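Local coordinates for protein shikimate dehydrogenase (NADP(+)) (Thermus thermophilus, PDB 2D5C) that catalyses the reversible NADPH-linked reduction of 3-dehydroshikimate to shikimate, the fourth step of the chorismate pathway, and works as a homodimer, at residues S14-P17 against A18-A21; G236-A239 against F240-W243. All coordinates share one frame; numbering follows the deposited sequence.

Contact 1: residues S14-P17 against A18-A21; sequences SLSP and AMHA. With SKM ((3R,4S,5R)-3,4,5-trihydroxycyclohex-1-ene-1-carboxylic acid), chain E.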
loop_
_atom_site.group_PDB
_atom_site.type_symbol
_atom_site.label_atom_id
_atom_site.label_comp_id
_atom_site.label_asym_id
_atom_site.label_seq_id
_atom_site.Cartn_x
_atom_site.Cartn_y
_atom_site.Cartn_z
ATOM N N SER A 14 8.804 -9.390 -21.572
ATOM C CA SER A 14 7.673 -8.612 -21.078
ATOM C C SER A 14 7.641 -7.189 -21.626
ATOM O O SER A 14 8.681 -6.568 -21.821
ATOM C CB SER A 14 7.689 -8.557 -19.551
ATOM O OG SER A 14 6.696 -7.661 -19.084
ATOM N N LEU A 15 6.435 -6.690 -21.887
ATOM C CA LEU A 15 6.240 -5.329 -22.372
ATOM C C LEU A 15 5.959 -4.359 -21.209
ATOM O O LEU A 15 5.771 -3.152 -21.414
ATOM C CB LEU A 15 5.075 -5.271 -23.361
ATOM C CG LEU A 15 5.262 -5.956 -24.719
ATOM C CD1 LEU A 15 4.044 -5.685 -25.600
ATOM C CD2 LEU A 15 6.520 -5.435 -25.395
ATOM N N SER A 16 5.915 -4.884 -19.990
ATOM C CA SER A 16 5.658 -4.033 -18.835
ATOM C C SER A 16 6.741 -2.991 -18.611
ATOM O O SER A 16 6.439 -1.837 -18.304
ATOM C CB SER A 16 5.483 -4.884 -17.577
ATOM O OG SER A 16 4.241 -5.552 -17.644
ATOM N N PRO A 17 8.019 -3.375 -18.756
ATOM C CA PRO A 17 9.058 -2.367 -18.542
ATOM C C PRO A 17 8.828 -1.139 -19.419
ATOM O O PRO A 17 8.966 -0.008 -18.956
ATOM C CB PRO A 17 10.337 -3.116 -18.893
ATOM C CG PRO A 17 10.023 -4.516 -18.450
ATOM C CD PRO A 17 8.614 -4.708 -18.967
ATOM N N ALA A 18 8.472 -1.363 -20.682
ATOM C CA ALA A 18 8.220 -0.261 -21.612
ATOM C C ALA A 18 6.993 0.559 -21.213
ATOM O O ALA A 18 6.996 1.789 -21.283
ATOM C CB ALA A 18 8.051 -0.803 -23.034
ATOM N N MET A 19 5.932 -0.116 -20.790
ATOM C CA MET A 19 4.719 0.597 -20.400
ATOM C C MET A 19 4.925 1.481 -19.180
ATOM O O MET A 19 4.463 2.616 -19.138
ATOM C CB MET A 19 3.591 -0.378 -20.055
ATOM C CG MET A 19 3.007 -1.143 -21.219
ATOM S SD MET A 19 1.451 -1.901 -20.698
ATOM C CE MET A 19 2.025 -3.139 -19.517
ATOM N N HIS A 20 5.599 0.938 -18.176
ATOM C CA HIS A 20 5.731 1.730 -16.955
ATOM C C HIS A 20 6.861 2.763 -17.058
ATOM O O HIS A 20 6.879 3.772 -16.366
ATOM C CB HIS A 20 6.005 0.772 -15.793
ATOM C CG HIS A 20 4.741 0.030 -15.445
ATOM N ND1 HIS A 20 4.395 -1.155 -16.007
ATOM C CD2 HIS A 20 3.746 0.397 -14.533
ATOM C CE1 HIS A 20 3.219 -1.493 -15.444
ATOM N NE2 HIS A 20 2.806 -0.582 -14.559
ATOM N N ALA A 21 7.806 2.588 -17.976
ATOM C CA ALA A 21 8.823 3.612 -18.179
ATOM C C ALA A 21 8.030 4.822 -18.651
ATOM O O ALA A 21 8.281 5.952 -18.230
ATOM C CB ALA A 21 9.821 3.169 -19.248
HETATM O O12 SKM E . -1.032 -9.563 -14.937
HETATM C C8 SKM E . -0.026 -9.146 -15.873
HETATM C C6 SKM E . 1.296 -8.849 -15.115
HETATM O O7 SKM E . 1.060 -7.823 -14.153
HETATM C C5 SKM E . 2.411 -8.389 -16.089
HETATM C C4 SKM E . 2.399 -9.147 -17.417
HETATM C C1 SKM E . 3.552 -8.950 -18.334
HETATM O O2 SKM E . 4.558 -8.130 -17.973
HETATM O O3 SKM E . 3.599 -9.525 -19.413
HETATM C C10 SKM E . 1.414 -9.969 -17.790
HETATM C C9 SKM E . 0.195 -10.260 -16.941
HETATM O O11 SKM E . 0.388 -11.522 -16.283
HETATM O O HOH W 1 9.296 -3.762 -22.263
#
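The carbonyl oxygen of S16 is gripped twice by one residue, H20, which reaches it with both its backbone and its ring. The backbone bond is nearly straight: H20 N donates to S16 O at 2.9 Å, almost in line with C=O. The second donor, H20 ND1, lies 3.1 Å from S16 O and stands well above the carbonyl plane, while the oxygen sits close to the plane of the imidazole, at its edge. With CG beside its own backbone N (chi1 -74°), the ring folds back along the helix to make this bond. M19 N to L15 O and A21 N to P17 O continue the helical ladder, and the methionine, bent at its thioether, brings CE to 3.8 Å from S16 OG. Ahead of the first turn, S14 OG accepts from S16 N at 3.0 Å, and a water joins S14 O to A18 N. Both serine hydroxyls donate to one shikimate carboxylate oxygen, O2, with S16 OG at 2.6 Å from it and the bond from S14 OG very short. A capped helix start presenting the shikimate-binding residues S14, L15 and S16 to the substrate carboxylate is characteristic of the shikimate pocket in this family.

Contact 2: residues G236-A239 against F240-W243; sequences GALA and FRLW. With SO4 (sulfate ion), chain F.
W243 carries CG beside its own backbone N (chi1 -62°), and this turns the indole back along the helix onto A239, one turn earlier. The methyl CB of A239 makes a CH-pi contact over the six-membered ring, 4.2 Å from its centroid and 15° off the normal. A239 O lies over the same indole, offset toward the rim, with CD2 of W243 its nearest ring atom at 3.3 Å; the oxygen is already engaged by W243 N, so W243 meets it with backbone and ring alike. NE1 of the indole is satisfied elsewhere, by V87 O, and F4 stacks on the ring.

This is the regular i to i+4 spacing of an alpha helix, here helix 229-244, which packs by A239 and W243 against strands 56-59 and 86-90 of the substrate-binding domain. F240 N to G236 O and R241 N to A237 O are further i to i+4 backbone bonds.

On another side R241 extends with CG anti to its backbone N (chi1 -174°) and then bends at chi3, lying alongside L238 with both side chains pointing the same way. CD2 of L238 approaches NH2 of R241 to 3.4 Å, obliquely to the guanidinium. A sulfate, probably from the crystallisation liquor, receives a bent bond from R241 NE to its O1 at 3.1 Å and places O3 over one guanidinium face. A water accepts a long bond from R241 NH2 and sits close to both L238 O and sulfate O1. E91 N of the second subunit also binds this ion, near the dimer contact where L242 packs on V90 of that subunit.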
loop_
_atom_site.group_PDB
_atom_site.type_symbol
_atom_site.label_atom_id
_atom_site.label_comp_id
_atom_site.label_asym_id
_atom_site.label_seq_id
_atom_site.Cartn_x
_atom_site.Cartn_y
_atom_site.Cartn_z
ATOM N N GLY A 236 -1.970 -2.729 -16.012
ATOM C CA GLY A 236 -0.739 -2.063 -15.622
ATOM C C GLY A 236 -1.000 -0.688 -15.021
ATOM O O GLY A 236 -0.425 -0.348 -13.982
ATOM N N ALA A 237 -1.848 0.114 -15.658
ATOM C CA ALA A 237 -2.159 1.449 -15.142
ATOM C C ALA A 237 -2.788 1.336 -13.760
ATOM O O ALA A 237 -2.487 2.117 -12.853
ATOM C CB ALA A 237 -3.122 2.178 -16.080
ATOM N N LEU A 238 -3.668 0.354 -13.605
ATOM C CA LEU A 238 -4.320 0.152 -12.315
ATOM C C LEU A 238 -3.322 -0.261 -11.250
ATOM O O LEU A 238 -3.455 0.133 -10.087
ATOM C CB LEU A 238 -5.422 -0.903 -12.428
ATOM C CG LEU A 238 -6.629 -0.491 -13.266
ATOM C CD1 LEU A 238 -7.590 -1.663 -13.363
ATOM C CD2 LEU A 238 -7.315 0.712 -12.654
ATOM N N ALA A 239 -2.326 -1.051 -11.624
ATOM C CA ALA A 239 -1.325 -1.479 -10.647
ATOM C C ALA A 239 -0.488 -0.273 -10.229
ATOM O O ALA A 239 -0.137 -0.113 -9.057
ATOM C CB ALA A 239 -0.414 -2.562 -11.238
ATOM N N PHE A 240 -0.161 0.577 -11.198
ATOM C CA PHE A 240 0.627 1.770 -10.904
ATOM C C PHE A 240 -0.112 2.679 -9.917
ATOM O O PHE A 240 0.507 3.276 -9.029
ATOM C CB PHE A 240 0.933 2.541 -12.196
ATOM C CG PHE A 240 2.065 3.512 -12.054
ATOM C CD1 PHE A 240 3.351 3.163 -12.451
ATOM C CD2 PHE A 240 1.843 4.769 -11.493
ATOM C CE1 PHE A 240 4.418 4.061 -12.291
ATOM C CE2 PHE A 240 2.889 5.668 -11.327
ATOM C CZ PHE A 240 4.181 5.316 -11.727
ATOM N N ARG A 241 -1.429 2.794 -10.073
ATOM C CA ARG A 241 -2.202 3.618 -9.164
ATOM C C ARG A 241 -2.202 2.964 -7.789
ATOM O O ARG A 241 -2.158 3.657 -6.783
ATOM C CB ARG A 241 -3.641 3.814 -9.662
ATOM C CG ARG A 241 -4.435 4.793 -8.808
ATOM C CD ARG A 241 -5.826 5.008 -9.364
ATOM N NE ARG A 241 -6.580 3.762 -9.414
ATOM C CZ ARG A 241 -7.769 3.627 -9.994
ATOM N NH1 ARG A 241 -8.352 4.667 -10.583
ATOM N NH2 ARG A 241 -8.379 2.447 -9.978
ATOM N N LEU A 242 -2.264 1.632 -7.729
ATOM C CA LEU A 242 -2.223 0.975 -6.419
ATOM C C LEU A 242 -0.913 1.320 -5.722
ATOM O O LEU A 242 -0.893 1.615 -4.529
ATOM C CB LEU A 242 -2.313 -0.551 -6.540
ATOM C CG LEU A 242 -3.621 -1.172 -7.019
ATOM C CD1 LEU A 242 -3.486 -2.683 -7.010
ATOM C CD2 LEU A 242 -4.762 -0.734 -6.129
ATOM N N TRP A 243 0.187 1.284 -6.471
ATOM C CA TRP A 243 1.495 1.574 -5.897
ATOM C C TRP A 243 1.741 3.027 -5.499
ATOM O O TRP A 243 2.397 3.283 -4.496
ATOM C CB TRP A 243 2.615 1.181 -6.869
ATOM C CG TRP A 243 2.669 -0.262 -7.209
ATOM C CD1 TRP A 243 2.383 -1.324 -6.385
ATOM C CD2 TRP A 243 3.056 -0.821 -8.468
ATOM N NE1 TRP A 243 2.566 -2.510 -7.064
ATOM C CE2 TRP A 243 2.979 -2.229 -8.343
ATOM C CE3 TRP A 243 3.466 -0.266 -9.692
ATOM C CZ2 TRP A 243 3.291 -3.093 -9.398
ATOM C CZ3 TRP A 243 3.781 -1.135 -10.749
ATOM C CH2 TRP A 243 3.690 -2.528 -10.591
HETATM S S SO4 F . -7.181 2.362 -6.017
HETATM O O1 SO4 F . -5.812 2.144 -6.858
HETATM O O2 SO4 F . -6.770 2.278 -4.629
HETATM O O3 SO4 F . -7.717 3.514 -6.323
HETATM O O4 SO4 F . -7.965 1.201 -6.355
HETATM O O HOH W 2 -5.971 0.489 -9.010
#

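Contact 1 is the start of helix 16-26 with the residues leading into it; contact 2 lies within helix 229-244. Far apart in sequence, the two helices touch in the fold, and the centres of the two contacts are about 13 Å apart. H20 of contact 1 makes the junction: NE2 lies 3.3 Å from G236 O in a probable hydrogen bond, and CD2 packs 3.5 Å from F240 CD1. The imidazole thus spans carbonyls of both helices. Contact 1 meets shikimate directly through its serines, whereas in contact 2 the side chain of A239 stays about 6 Å from the ligand at the nearest atoms. Q235, which binds shikimate, immediately precedes 236-239 and has its side chain about 4 Å from that of M19 at the nearest atoms, so the two helices converge beside the substrate.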